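Local coordinates for protein urocanate hydratase (Paenibacillus sp. Soil724D2, PDB 7NED) that probably hydrates thiourocanate in bacterial ergothioneine breakdown, as an NAD+-containing lyase of the urocanase family that also binds urocanate, at residues S531-E534 with V535-D539; D407-K410 with L411-V415; Y55-I58 with V59-L62; L22-M25 with L26-V29; F143-I146 with A147-H150. All blocks are in the same frame, centred on the assembly; numbering follows the deposited sequence.

All five contacts are local, each between successive turns of one helix. In chain order come interaction 4 (helix 17-31), interaction 3 (52-64), interaction 5 (133-150), interaction 2 (407-420) and interaction 1 (529-538). Interactions 4 and 3 belong to the urocanase N-terminal region; their centres lie 11 Å apart and their helices touch through L23, L26, Y55, I58, V59 and L62. Interactions 1 and 2 share the C-terminal region, centres 19 Å apart without direct touch. Interaction 5, in the Rossmann-like region, stands across the chain's centre from 3 and 4, about 46 and 36 Å away, centre to centre. Single helices in all three regions are thus held, 3 and 4 form one helix pair, and 3 reaches the second subunit.

Interaction 1 of 5, residues S531-E534 with V535-D539; sequences SADE and VRLKD
E534 reaches forward one turn and puts OE1 2.8 Å from K538 NZ, a hydrogen-bonded salt bridge met on the syn side of the carboxylate, 25° out of its plane. The lysine curls back to it, bent at chi2 and chi4, and its CG also lies 3.3 Å from E534 OE1. One residue earlier, D533 OD2 takes a hydrogen bond of 3.1 Å from R536 NH2, again as a salt bridge; the carboxylate sits at the edge of the guanidinium, the two planes 58° apart. CG of D533 stands opposite the backbone N (chi1 -173°), which turns the carboxylate along the helix and brings OD1 within 3.3 Å of L537 CD1. R346 forms salt bridges with both acids, through D533 OD1 and E534 OE2, and K538 NZ also bonds the carbonyl of H405. A glutamine in place of E534 would probably leave K538 without its carboxylate mate and R346 with D533 alone of the two acids. S531 OG is bonded to the carbonyl of A345, and V535 rests on L521 of helix 502-525. Beneath the side chains run the backbone bonds of an alpha-helix, which closes at D539, of positive phi, in a Schellman motif.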
loop_
_atom_site.group_PDB
_atom_site.type_symbol
_atom_site.label_atom_id
_atom_site.label_comp_id
_atom_site.label_asym_id
_atom_site.label_seq_id
_atom_site.Cartn_x
_atom_site.Cartn_y
_atom_site.Cartn_z
ATOM N N SER A 531 -21.394 7.635 11.729
ATOM C CA SER A 531 -20.472 6.559 12.105
ATOM C C SER A 531 -20.495 6.316 13.613
ATOM O O SER A 531 -20.526 5.176 14.087
ATOM C CB SER A 531 -19.083 6.982 11.697
ATOM O OG SER A 531 -19.045 7.145 10.319
ATOM N N ALA A 532 -20.453 7.390 14.388
ATOM C CA ALA A 532 -20.484 7.218 15.833
ATOM C C ALA A 532 -21.801 6.583 16.263
ATOM O O ALA A 532 -21.833 5.726 17.163
ATOM C CB ALA A 532 -20.240 8.571 16.518
ATOM N N ASP A 533 -22.898 6.946 15.581
ATOM C CA ASP A 533 -24.156 6.268 15.839
ATOM C C ASP A 533 -24.082 4.795 15.468
ATOM O O ASP A 533 -24.543 3.924 16.218
ATOM C CB ASP A 533 -25.268 6.965 15.058
ATOM C CG ASP A 533 -26.629 6.421 15.400
ATOM O OD1 ASP A 533 -27.247 5.777 14.522
ATOM O OD2 ASP A 533 -27.062 6.649 16.546
ATOM N N GLU A 534 -23.524 4.493 14.296
ATOM C CA GLU A 534 -23.417 3.100 13.885
ATOM C C GLU A 534 -22.577 2.302 14.860
ATOM O O GLU A 534 -22.922 1.156 15.171
ATOM C CB GLU A 534 -22.831 2.992 12.477
ATOM C CG GLU A 534 -22.942 1.593 11.851
ATOM C CD GLU A 534 -24.398 1.163 11.486
ATOM O OE1 GLU A 534 -24.571 -0.027 11.100
ATOM O OE2 GLU A 534 -25.357 1.990 11.581
ATOM N N VAL A 535 -21.455 2.877 15.349
ATOM C CA VAL A 535 -20.652 2.169 16.339
ATOM C C VAL A 535 -21.511 1.761 17.533
ATOM O O VAL A 535 -21.467 0.615 18.002
ATOM C CB VAL A 535 -19.461 3.037 16.789
ATOM C CG1 VAL A 535 -18.887 2.486 18.103
ATOM C CG2 VAL A 535 -18.417 3.108 15.663
ATOM N N ARG A 536 -22.266 2.707 18.079
ATOM C CA ARG A 536 -23.075 2.358 19.241
ATOM C C ARG A 536 -24.144 1.333 18.870
ATOM O O ARG A 536 -24.381 0.366 19.608
ATOM C CB ARG A 536 -23.700 3.617 19.838
ATOM C CG ARG A 536 -24.951 3.276 20.656
ATOM C CD ARG A 536 -25.815 4.484 20.907
ATOM N NE ARG A 536 -26.700 4.885 19.796
ATOM C CZ ARG A 536 -27.902 4.356 19.535
ATOM N NH1 ARG A 536 -28.391 3.355 20.277
ATOM N NH2 ARG A 536 -28.626 4.836 18.536
ATOM N N LEU A 537 -24.789 1.509 17.713
ATOM C CA LEU A 537 -25.850 0.575 17.333
ATOM C C LEU A 537 -25.340 -0.854 17.210
ATOM O O LEU A 537 -26.072 -1.795 17.513
ATOM C CB LEU A 537 -26.498 1.000 16.004
ATOM C CG LEU A 537 -27.497 2.150 16.100
ATOM C CD1 LEU A 537 -27.915 2.598 14.718
ATOM C CD2 LEU A 537 -28.724 1.724 16.931
ATOM N N LYS A 538 -24.105 -1.046 16.724
ATOM C CA LYS A 538 -23.615 -2.372 16.334
ATOM C C LYS A 538 -22.477 -2.862 17.220
ATOM O O LYS A 538 -21.883 -3.903 16.923
ATOM C CB LYS A 538 -23.161 -2.370 14.877
ATOM C CG LYS A 538 -24.185 -1.807 13.896
ATOM C CD LYS A 538 -25.339 -2.794 13.674
ATOM C CE LYS A 538 -26.465 -2.175 12.855
ATOM N NZ LYS A 538 -26.187 -2.248 11.419
ATOM N N ASP A 539 -22.181 -2.138 18.301
ATOM C CA ASP A 539 -21.170 -2.531 19.287
ATOM C C ASP A 539 -19.825 -2.790 18.627
ATOM O O ASP A 539 -19.101 -3.730 18.973
ATOM C CB ASP A 539 -21.628 -3.728 20.106
ATOM C CG ASP A 539 -22.931 -3.443 20.870
ATOM O OD1 ASP A 539 -23.838 -4.314 20.871
ATOM O OD2 ASP A 539 -23.032 -2.355 21.496
#

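Interaction 2 of 5, residues D407-K410 with L411-V415; sequences DRTK and LALAV
T409 and L413, one turn apart, lie side by side and point the same way, with T409 CG2 3.9 Å from L413 CD1. The threonine methyl is anti to the backbone N, while OG1 (chi1 -59°) takes the other branch and is hydrogen-bonded to N513. L413 also folds its CG to 3.4 Å from T409 O, the carbonyl that accepts its own N-H at 2.9 Å. This pair makes the tight part of the contact, together with A412 CB, which sits 3.5 Å from R408 O. R408 and L411 are buried as well, but the long R408 side chain leads away from the following turn to a salt bridge with D436 and a hydrogen bond to the carbonyl of F403. The looser side holds K410, which is exposed. Its extended chain (chi1 172°) leads away from the following turn, and NZ ends on the carbonyl of A373, with a cation-pi contact to F374. Helix 407-420 begins here and packs against two helices and a strand of the C-terminal region: L411 and A414 meet F369 of helix 360-373, T409 and A412 meet L512 of helix 502-525, and A412 and V415 lie against F430 of strand 428-441.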
loop_
_atom_site.group_PDB
_atom_site.type_symbol
_atom_site.label_atom_id
_atom_site.label_comp_id
_atom_site.label_asym_id
_atom_site.label_seq_id
_atom_site.Cartn_x
_atom_site.Cartn_y
_atom_site.Cartn_z
ATOM N N ASP A 407 -25.577 -6.350 8.066
ATOM C CA ASP A 407 -26.461 -6.837 7.001
ATOM C C ASP A 407 -25.695 -7.651 5.962
ATOM O O ASP A 407 -26.175 -8.712 5.526
ATOM C CB ASP A 407 -27.178 -5.666 6.335
ATOM C CG ASP A 407 -28.303 -5.118 7.177
ATOM O OD1 ASP A 407 -28.643 -5.743 8.199
ATOM O OD2 ASP A 407 -28.836 -4.050 6.832
ATOM N N ARG A 408 -24.497 -7.196 5.557
ATOM C CA ARG A 408 -23.715 -8.010 4.625
ATOM C C ARG A 408 -23.511 -9.395 5.200
ATOM O O ARG A 408 -23.675 -10.408 4.508
ATOM C CB ARG A 408 -22.352 -7.364 4.302
ATOM C CG ARG A 408 -22.476 -6.106 3.515
ATOM C CD ARG A 408 -21.152 -5.589 2.995
ATOM N NE ARG A 408 -21.236 -4.140 2.813
ATOM C CZ ARG A 408 -20.233 -3.401 2.374
ATOM N NH1 ARG A 408 -19.082 -3.998 2.061
ATOM N NH2 ARG A 408 -20.354 -2.081 2.279
ATOM N N THR A 409 -23.142 -9.450 6.485
ATOM C CA THR A 409 -22.870 -10.725 7.136
ATOM C C THR A 409 -24.126 -11.589 7.181
ATOM O O THR A 409 -24.086 -12.782 6.870
ATOM C CB THR A 409 -22.352 -10.449 8.548
ATOM O OG1 THR A 409 -21.166 -9.643 8.454
ATOM C CG2 THR A 409 -22.065 -11.755 9.309
ATOM N N LYS A 410 -25.241 -10.994 7.605
ATOM C CA LYS A 410 -26.532 -11.688 7.637
ATOM C C LYS A 410 -26.866 -12.315 6.283
ATOM O O LYS A 410 -27.229 -13.499 6.192
ATOM C CB LYS A 410 -27.614 -10.690 8.064
ATOM C CG LYS A 410 -29.023 -11.233 7.961
ATOM C CD LYS A 410 -29.989 -10.306 8.641
ATOM C CE LYS A 410 -31.432 -10.785 8.394
ATOM N NZ LYS A 410 -32.368 -9.716 8.883
ATOM N N LEU A 411 -26.786 -11.522 5.218
ATOM C CA LEU A 411 -27.065 -12.057 3.887
ATOM C C LEU A 411 -26.130 -13.218 3.551
ATOM O O LEU A 411 -26.567 -14.281 3.104
ATOM C CB LEU A 411 -26.920 -10.944 2.860
ATOM C CG LEU A 411 -27.111 -11.413 1.429
ATOM C CD1 LEU A 411 -28.545 -12.017 1.201
ATOM C CD2 LEU A 411 -26.911 -10.207 0.554
ATOM N N ALA A 412 -24.825 -13.014 3.722
ATOM C CA ALA A 412 -23.877 -14.025 3.268
ATOM C C ALA A 412 -24.027 -15.323 4.060
ATOM O O ALA A 412 -23.907 -16.420 3.491
ATOM C CB ALA A 412 -22.440 -13.487 3.365
ATOM N N LEU A 413 -24.294 -15.223 5.369
ATOM C CA LEU A 413 -24.517 -16.442 6.153
ATOM C C LEU A 413 -25.791 -17.181 5.704
ATOM O O LEU A 413 -25.786 -18.410 5.574
ATOM C CB LEU A 413 -24.597 -16.106 7.646
ATOM C CG LEU A 413 -23.249 -15.740 8.289
ATOM C CD1 LEU A 413 -23.488 -15.357 9.749
ATOM C CD2 LEU A 413 -22.203 -16.838 8.154
ATOM N N ALA A 414 -26.897 -16.455 5.500
ATOM C CA ALA A 414 -28.120 -17.092 4.982
ATOM C C ALA A 414 -27.849 -17.774 3.650
ATOM O O ALA A 414 -28.241 -18.932 3.450
ATOM C CB ALA A 414 -29.255 -16.071 4.843
ATOM N N VAL A 415 -27.129 -17.099 2.747
ATOM C CA VAL A 415 -26.885 -17.663 1.420
ATOM C C VAL A 415 -26.015 -18.903 1.524
ATOM O O VAL A 415 -26.260 -19.909 0.839
ATOM C CB VAL A 415 -26.254 -16.614 0.493
ATOM C CG1 VAL A 415 -25.658 -17.274 -0.747
ATOM C CG2 VAL A 415 -27.293 -15.533 0.096
#

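Interaction 3 of 5, residues Y55-I58 with V59-L62; sequences YHAI and VRTL
The carbonyl oxygen of A57 is gripped twice by T61: its N-H comes to 2.9 Å and its hydroxyl OG1 donates at 2.7 Å. The two donors arrive from opposite faces of the carbonyl plane. OG1 reaches the oxygen because it lies beside the threonine's own backbone N (chi1 -58°), folded back over the preceding turn, a common way for a helical Thr or Ser to bond its hydroxyl to the carbonyl four residues back. A valine here lacks the hydroxyl and would probably leave the A57 carbonyl with the helical N-H as its one donor from the following turn. Farther round the helix, V59 sets its CG2 over the face of the Y55 ring, 3.9 Å from the centroid and 19° off the normal, a CH-pi contact. The tyrosine's CG is anti to its N (chi1 165°), which carries the ring forward so that its face meets the valine methyl. R60 bends at chi3 and lays its guanidinium flat over the backbone of the turn before. H56 O stands 3.7 Å above the centre of that plane, and NH2 is 3.4 Å from A57 CB. On the inner side I58 CG2 meets L62 CD1 at 4.0 Å, the two side chains running alongside each other. Helix 52-64 is packed between helix 17-31, the edge of the mixed sheet and the second subunit: Y55, I58 and V59 meet the helix, I58 and T61 face strands 69-74 and 77-83, and A57, R60 and T61 touch T545, K544 and I543 of the second subunit.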
loop_
_atom_site.group_PDB
_atom_site.type_symbol
_atom_site.label_atom_id
_atom_site.label_comp_id
_atom_site.label_asym_id
_atom_site.label_seq_id
_atom_site.Cartn_x
_atom_site.Cartn_y
_atom_site.Cartn_z
ATOM N N TYR A 55 -2.388 -14.747 -18.045
ATOM C CA TYR A 55 -3.716 -15.332 -17.910
ATOM C C TYR A 55 -3.647 -16.856 -17.925
ATOM O O TYR A 55 -4.225 -17.531 -17.065
ATOM C CB TYR A 55 -4.623 -14.814 -19.038
ATOM C CG TYR A 55 -5.877 -15.616 -19.187
ATOM C CD1 TYR A 55 -7.009 -15.303 -18.446
ATOM C CD2 TYR A 55 -5.951 -16.671 -20.080
ATOM C CE1 TYR A 55 -8.180 -16.033 -18.586
ATOM C CE2 TYR A 55 -7.119 -17.411 -20.214
ATOM C CZ TYR A 55 -8.227 -17.082 -19.466
ATOM O OH TYR A 55 -9.372 -17.825 -19.591
ATOM N N HIS A 56 -2.979 -17.429 -18.926
ATOM C CA HIS A 56 -2.930 -18.891 -18.994
ATOM C C HIS A 56 -2.251 -19.489 -17.770
ATOM O O HIS A 56 -2.680 -20.541 -17.273
ATOM C CB HIS A 56 -2.207 -19.337 -20.259
ATOM C CG HIS A 56 -2.953 -18.971 -21.504
ATOM N ND1 HIS A 56 -4.184 -19.514 -21.815
ATOM C CD2 HIS A 56 -2.657 -18.102 -22.498
ATOM C CE1 HIS A 56 -4.612 -19.001 -22.956
ATOM N NE2 HIS A 56 -3.704 -18.143 -23.392
ATOM N N ALA A 57 -1.176 -18.848 -17.285
ATOM C CA ALA A 57 -0.500 -19.373 -16.088
ATOM C C ALA A 57 -1.361 -19.210 -14.837
ATOM O O ALA A 57 -1.370 -20.096 -13.975
ATOM C CB ALA A 57 0.861 -18.693 -15.900
ATOM N N ILE A 58 -2.138 -18.124 -14.735
ATOM C CA ILE A 58 -3.119 -18.024 -13.650
ATOM C C ILE A 58 -4.137 -19.159 -13.739
ATOM O O ILE A 58 -4.457 -19.806 -12.734
ATOM C CB ILE A 58 -3.808 -16.644 -13.675
ATOM C CG1 ILE A 58 -2.814 -15.536 -13.298
ATOM C CG2 ILE A 58 -5.047 -16.621 -12.761
ATOM C CD1 ILE A 58 -3.363 -14.126 -13.565
ATOM N N VAL A 59 -4.683 -19.404 -14.937
ATOM C CA VAL A 59 -5.668 -20.467 -15.086
ATOM C C VAL A 59 -5.076 -21.814 -14.688
ATOM O O VAL A 59 -5.679 -22.563 -13.905
ATOM C CB VAL A 59 -6.236 -20.479 -16.518
ATOM C CG1 VAL A 59 -7.105 -21.730 -16.738
ATOM C CG2 VAL A 59 -7.078 -19.234 -16.729
ATOM N N ARG A 60 -3.889 -22.149 -15.218
ATOM C CA ARG A 60 -3.234 -23.404 -14.826
ATOM C C ARG A 60 -3.058 -23.480 -13.315
ATOM O O ARG A 60 -3.362 -24.504 -12.683
ATOM C CB ARG A 60 -1.871 -23.550 -15.510
ATOM C CG ARG A 60 -1.943 -23.886 -16.985
ATOM C CD ARG A 60 -0.553 -24.247 -17.539
ATOM N NE ARG A 60 0.377 -23.133 -17.434
ATOM C CZ ARG A 60 0.549 -22.193 -18.368
ATOM N NH1 ARG A 60 -0.139 -22.227 -19.517
ATOM N NH2 ARG A 60 1.440 -21.234 -18.153
ATOM N N THR A 61 -2.550 -22.405 -12.718
ATOM C CA THR A 61 -2.291 -22.431 -11.282
ATOM C C THR A 61 -3.564 -22.669 -10.478
ATOM O O THR A 61 -3.560 -23.447 -9.521
ATOM C CB THR A 61 -1.637 -21.131 -10.840
ATOM O OG1 THR A 61 -0.419 -20.935 -11.570
ATOM C CG2 THR A 61 -1.317 -21.203 -9.327
ATOM N N LEU A 62 -4.665 -21.990 -10.835
ATOM C CA LEU A 62 -5.899 -22.152 -10.077
ATOM C C LEU A 62 -6.440 -23.570 -10.167
ATOM O O LEU A 62 -7.080 -24.037 -9.224
ATOM C CB LEU A 62 -6.991 -21.177 -10.567
ATOM C CG LEU A 62 -6.875 -19.750 -10.028
ATOM C CD1 LEU A 62 -7.805 -18.822 -10.786
ATOM C CD2 LEU A 62 -7.211 -19.772 -8.566
#

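Interaction 4 of 5, residues L22-M25 with L26-V29; sequences LLRM and LENV
R24 and E27 are neighbours on the helix but not partners: R24 CG passes 3.9 Å from E27 OE1, while the charged atoms R24 NE and E27 OE1 stay 5.4 Å apart. Each finds its mates elsewhere. R24, extended from CG to NE, forms a salt bridge from NE to E20 and gives NH1 to the carbonyls of G9 and L356. E27 OE2 pairs with R13, and OE1 accepts from the backbone N of A7. Since both residues are buried, these bonds probably offset the cost of placing charge inside the protein. The amide of N28 is turned away from the preceding turn, with CG anti to the backbone N (chi1 -171°), and its OD1 accepts from L396 N. The backbone is satisfied in the i to i+4 pattern, the carbonyls of L22 to M25 accepting the N-H groups of L26 to V29, with R24 O 2.8 Å from N28 N. V29 CG1 also lies 3.4 Å from M25 O. L22 and M25 pack on T495 of strand 490-498, and L26 on W127. This is a buried part of helix 17-31 in the urocanase N-terminal region, its V29 side chain about 8 Å from the bound urocanate.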
loop_
_atom_site.group_PDB
_atom_site.type_symbol
_atom_site.label_atom_id
_atom_site.label_comp_id
_atom_site.label_asym_id
_atom_site.label_seq_id
_atom_site.Cartn_x
_atom_site.Cartn_y
_atom_site.Cartn_z
ATOM N N LEU A 22 -12.953 -18.577 -8.015
ATOM C CA LEU A 22 -12.068 -17.530 -8.493
ATOM C C LEU A 22 -11.799 -17.688 -9.981
ATOM O O LEU A 22 -11.707 -16.687 -10.696
ATOM C CB LEU A 22 -10.747 -17.526 -7.703
ATOM C CG LEU A 22 -10.959 -17.368 -6.191
ATOM C CD1 LEU A 22 -9.603 -17.381 -5.427
ATOM C CD2 LEU A 22 -11.782 -16.093 -5.859
ATOM N N LEU A 23 -11.612 -18.927 -10.449
ATOM C CA LEU A 23 -11.385 -19.149 -11.884
ATOM C C LEU A 23 -12.586 -18.672 -12.693
ATOM O O LEU A 23 -12.439 -17.981 -13.714
ATOM C CB LEU A 23 -11.121 -20.640 -12.166
ATOM C CG LEU A 23 -10.988 -21.013 -13.656
ATOM C CD1 LEU A 23 -9.821 -20.211 -14.302
ATOM C CD2 LEU A 23 -10.779 -22.504 -13.805
ATOM N N ARG A 24 -13.780 -18.992 -12.231
ATOM C CA ARG A 24 -14.965 -18.546 -12.967
ATOM C C ARG A 24 -15.148 -17.043 -12.899
ATOM O O ARG A 24 -15.691 -16.445 -13.831
ATOM C CB ARG A 24 -16.201 -19.256 -12.437
ATOM C CG ARG A 24 -16.160 -20.723 -12.787
ATOM C CD ARG A 24 -17.467 -21.420 -12.422
ATOM N NE ARG A 24 -17.338 -22.856 -12.681
ATOM C CZ ARG A 24 -18.374 -23.694 -12.768
ATOM N NH1 ARG A 24 -19.634 -23.250 -12.608
ATOM N NH2 ARG A 24 -18.149 -24.973 -13.015
ATOM N N MET A 25 -14.758 -16.407 -11.785
ATOM C CA MET A 25 -14.859 -14.953 -11.742
ATOM C C MET A 25 -13.887 -14.314 -12.728
ATOM O O MET A 25 -14.197 -13.293 -13.372
ATOM C CB MET A 25 -14.593 -14.490 -10.305
ATOM C CG MET A 25 -15.735 -14.818 -9.402
ATOM S SD MET A 25 -15.382 -14.176 -7.795
ATOM C CE MET A 25 -15.992 -12.467 -7.884
ATOM N N LEU A 26 -12.697 -14.890 -12.852
ATOM C CA LEU A 26 -11.772 -14.429 -13.887
ATOM C C LEU A 26 -12.400 -14.554 -15.276
ATOM O O LEU A 26 -12.405 -13.600 -16.069
ATOM C CB LEU A 26 -10.450 -15.210 -13.799
ATOM C CG LEU A 26 -9.476 -15.065 -14.960
ATOM C CD1 LEU A 26 -9.074 -13.605 -15.211
ATOM C CD2 LEU A 26 -8.239 -15.923 -14.746
ATOM N N GLU A 27 -12.954 -15.727 -15.579
ATOM C CA GLU A 27 -13.602 -15.906 -16.865
ATOM C C GLU A 27 -14.736 -14.914 -17.029
ATOM O O GLU A 27 -14.944 -14.358 -18.120
ATOM C CB GLU A 27 -14.118 -17.331 -16.977
ATOM C CG GLU A 27 -12.998 -18.341 -17.045
ATOM C CD GLU A 27 -13.491 -19.756 -16.918
ATOM O OE1 GLU A 27 -14.484 -20.015 -16.223
ATOM O OE2 GLU A 27 -12.878 -20.634 -17.550
ATOM N N ASN A 28 -15.483 -14.687 -15.945
ATOM C CA ASN A 28 -16.678 -13.851 -15.996
ATOM C C ASN A 28 -16.346 -12.382 -16.273
ATOM O O ASN A 28 -17.101 -11.704 -16.979
ATOM C CB ASN A 28 -17.458 -13.984 -14.685
ATOM C CG ASN A 28 -18.819 -13.314 -14.748
ATOM O OD1 ASN A 28 -19.587 -13.547 -15.697
ATOM N ND2 ASN A 28 -19.137 -12.482 -13.734
ATOM N N VAL A 29 -15.247 -11.847 -15.711
ATOM C CA VAL A 29 -14.945 -10.450 -16.031
ATOM C C VAL A 29 -14.491 -10.338 -17.482
ATOM O O VAL A 29 -14.658 -9.283 -18.106
ATOM C CB VAL A 29 -13.904 -9.809 -15.080
ATOM C CG1 VAL A 29 -14.348 -9.914 -13.619
ATOM C CG2 VAL A 29 -12.517 -10.418 -15.270
#

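Interaction 5 of 5, residues F143-I146 with A147-H150; sequences FQSI and ARLH
R148 folds back over Q144 and S145, the residues one turn earlier. Its CB stands 3.7 Å from both Q144 O and S145 O, and CG comes to 3.5 Å from Q144 O, the carbonyl that already accepts the backbone N-H of R148. CG lies beside the backbone N (chi1 -69°) and the chain then bends at chi3 (-57°), which lays the guanidinium down over the helix. CZ is 3.7 Å from S145 CA, an atom that sits over one face of the group near its rim. At the tip the two nitrogens part: NH1 goes toward Q144, 3.8 Å from its CB, and NH2 goes to S145, 3.6 Å from its CB. The arginine thus covers the outer side of the turn by van der Waals contact; within these two segments its guanidinium makes no hydrogen bond. Beside it L149 CD1 approaches S145 OG at 3.8 Å, and A147 CB fits 3.4 Å from Q144 O. On the inner side I146 meets F339 of helix 335-344. The contact forms the last turns of helix 133-150, which packs against the parallel sheet of the Rossmann-like region through I146 on I309 and F311 of strand 309-312, with an exposed outer face carrying R148 and a buried one at I146.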
loop_
_atom_site.group_PDB
_atom_site.type_symbol
_atom_site.label_atom_id
_atom_site.label_comp_id
_atom_site.label_asym_id
_atom_site.label_seq_id
_atom_site.Cartn_x
_atom_site.Cartn_y
_atom_site.Cartn_z
ATOM N N PHE A 143 -28.913 9.538 -8.147
ATOM C CA PHE A 143 -30.076 10.231 -8.699
ATOM C C PHE A 143 -31.162 10.411 -7.639
ATOM O O PHE A 143 -31.762 11.493 -7.536
ATOM C CB PHE A 143 -30.618 9.470 -9.909
ATOM C CG PHE A 143 -29.705 9.504 -11.116
ATOM C CD1 PHE A 143 -28.738 10.485 -11.252
ATOM C CD2 PHE A 143 -29.828 8.563 -12.118
ATOM C CE1 PHE A 143 -27.891 10.511 -12.376
ATOM C CE2 PHE A 143 -28.979 8.587 -13.243
ATOM C CZ PHE A 143 -28.011 9.565 -13.358
ATOM N N GLN A 144 -31.392 9.389 -6.797
ATOM C CA GLN A 144 -32.435 9.514 -5.772
ATOM C C GLN A 144 -32.056 10.519 -4.690
ATOM O O GLN A 144 -32.926 11.244 -4.187
ATOM C CB GLN A 144 -32.774 8.164 -5.139
ATOM C CG GLN A 144 -33.528 7.211 -6.099
ATOM C CD GLN A 144 -34.902 7.729 -6.549
ATOM O OE1 GLN A 144 -35.008 8.754 -7.234
ATOM N NE2 GLN A 144 -35.953 7.000 -6.197
ATOM N N SER A 145 -30.774 10.559 -4.300
ATOM C CA SER A 145 -30.308 11.566 -3.354
ATOM C C SER A 145 -30.525 12.975 -3.900
ATOM O O SER A 145 -31.022 13.865 -3.199
ATOM C CB SER A 145 -28.830 11.311 -3.025
ATOM O OG SER A 145 -28.342 12.344 -2.187
ATOM N N ILE A 146 -30.176 13.189 -5.165
ATOM C CA ILE A 146 -30.443 14.472 -5.808
ATOM C C ILE A 146 -31.937 14.781 -5.784
ATOM O O ILE A 146 -32.342 15.919 -5.509
ATOM C CB ILE A 146 -29.887 14.457 -7.245
ATOM C CG1 ILE A 146 -28.351 14.417 -7.221
ATOM C CG2 ILE A 146 -30.438 15.634 -8.068
ATOM C CD1 ILE A 146 -27.731 14.236 -8.632
ATOM N N ALA A 147 -32.776 13.786 -6.082
ATOM C CA ALA A 147 -34.220 13.997 -6.059
ATOM C C ALA A 147 -34.674 14.470 -4.690
ATOM O O ALA A 147 -35.455 15.421 -4.573
ATOM C CB ALA A 147 -34.954 12.710 -6.429
ATOM N N ARG A 148 -34.222 13.784 -3.637
ATOM C CA ARG A 148 -34.601 14.200 -2.292
ATOM C C ARG A 148 -34.106 15.602 -1.989
ATOM O O ARG A 148 -34.792 16.369 -1.309
ATOM C CB ARG A 148 -34.070 13.218 -1.252
ATOM C CG ARG A 148 -34.741 11.882 -1.299
ATOM C CD ARG A 148 -34.383 11.041 -0.092
ATOM N NE ARG A 148 -32.943 10.862 0.042
ATOM C CZ ARG A 148 -32.252 9.933 -0.615
ATOM N NH1 ARG A 148 -32.880 9.142 -1.469
ATOM N NH2 ARG A 148 -30.932 9.822 -0.445
ATOM N N LEU A 149 -32.902 15.946 -2.440
ATOM C CA LEU A 149 -32.312 17.210 -2.020
ATOM C C LEU A 149 -32.894 18.393 -2.766
ATOM O O LEU A 149 -32.998 19.484 -2.191
ATOM C CB LEU A 149 -30.798 17.185 -2.216
ATOM C CG LEU A 149 -29.983 16.287 -1.294
ATOM C CD1 LEU A 149 -28.570 16.149 -1.871
ATOM C CD2 LEU A 149 -29.911 16.852 0.137
ATOM N N HIS A 150 -33.297 18.198 -4.021
ATOM C CA HIS A 150 -33.643 19.310 -4.895
ATOM C C HIS A 150 -34.980 19.194 -5.596
ATOM O O HIS A 150 -35.410 20.184 -6.195
ATOM C CB HIS A 150 -32.560 19.496 -5.970
ATOM C CG HIS A 150 -31.202 19.737 -5.405
ATOM N ND1 HIS A 150 -30.834 20.943 -4.847
ATOM C CD2 HIS A 150 -30.125 18.922 -5.282
ATOM C CE1 HIS A 150 -29.591 20.860 -4.401
ATOM N NE2 HIS A 150 -29.137 19.645 -4.659
#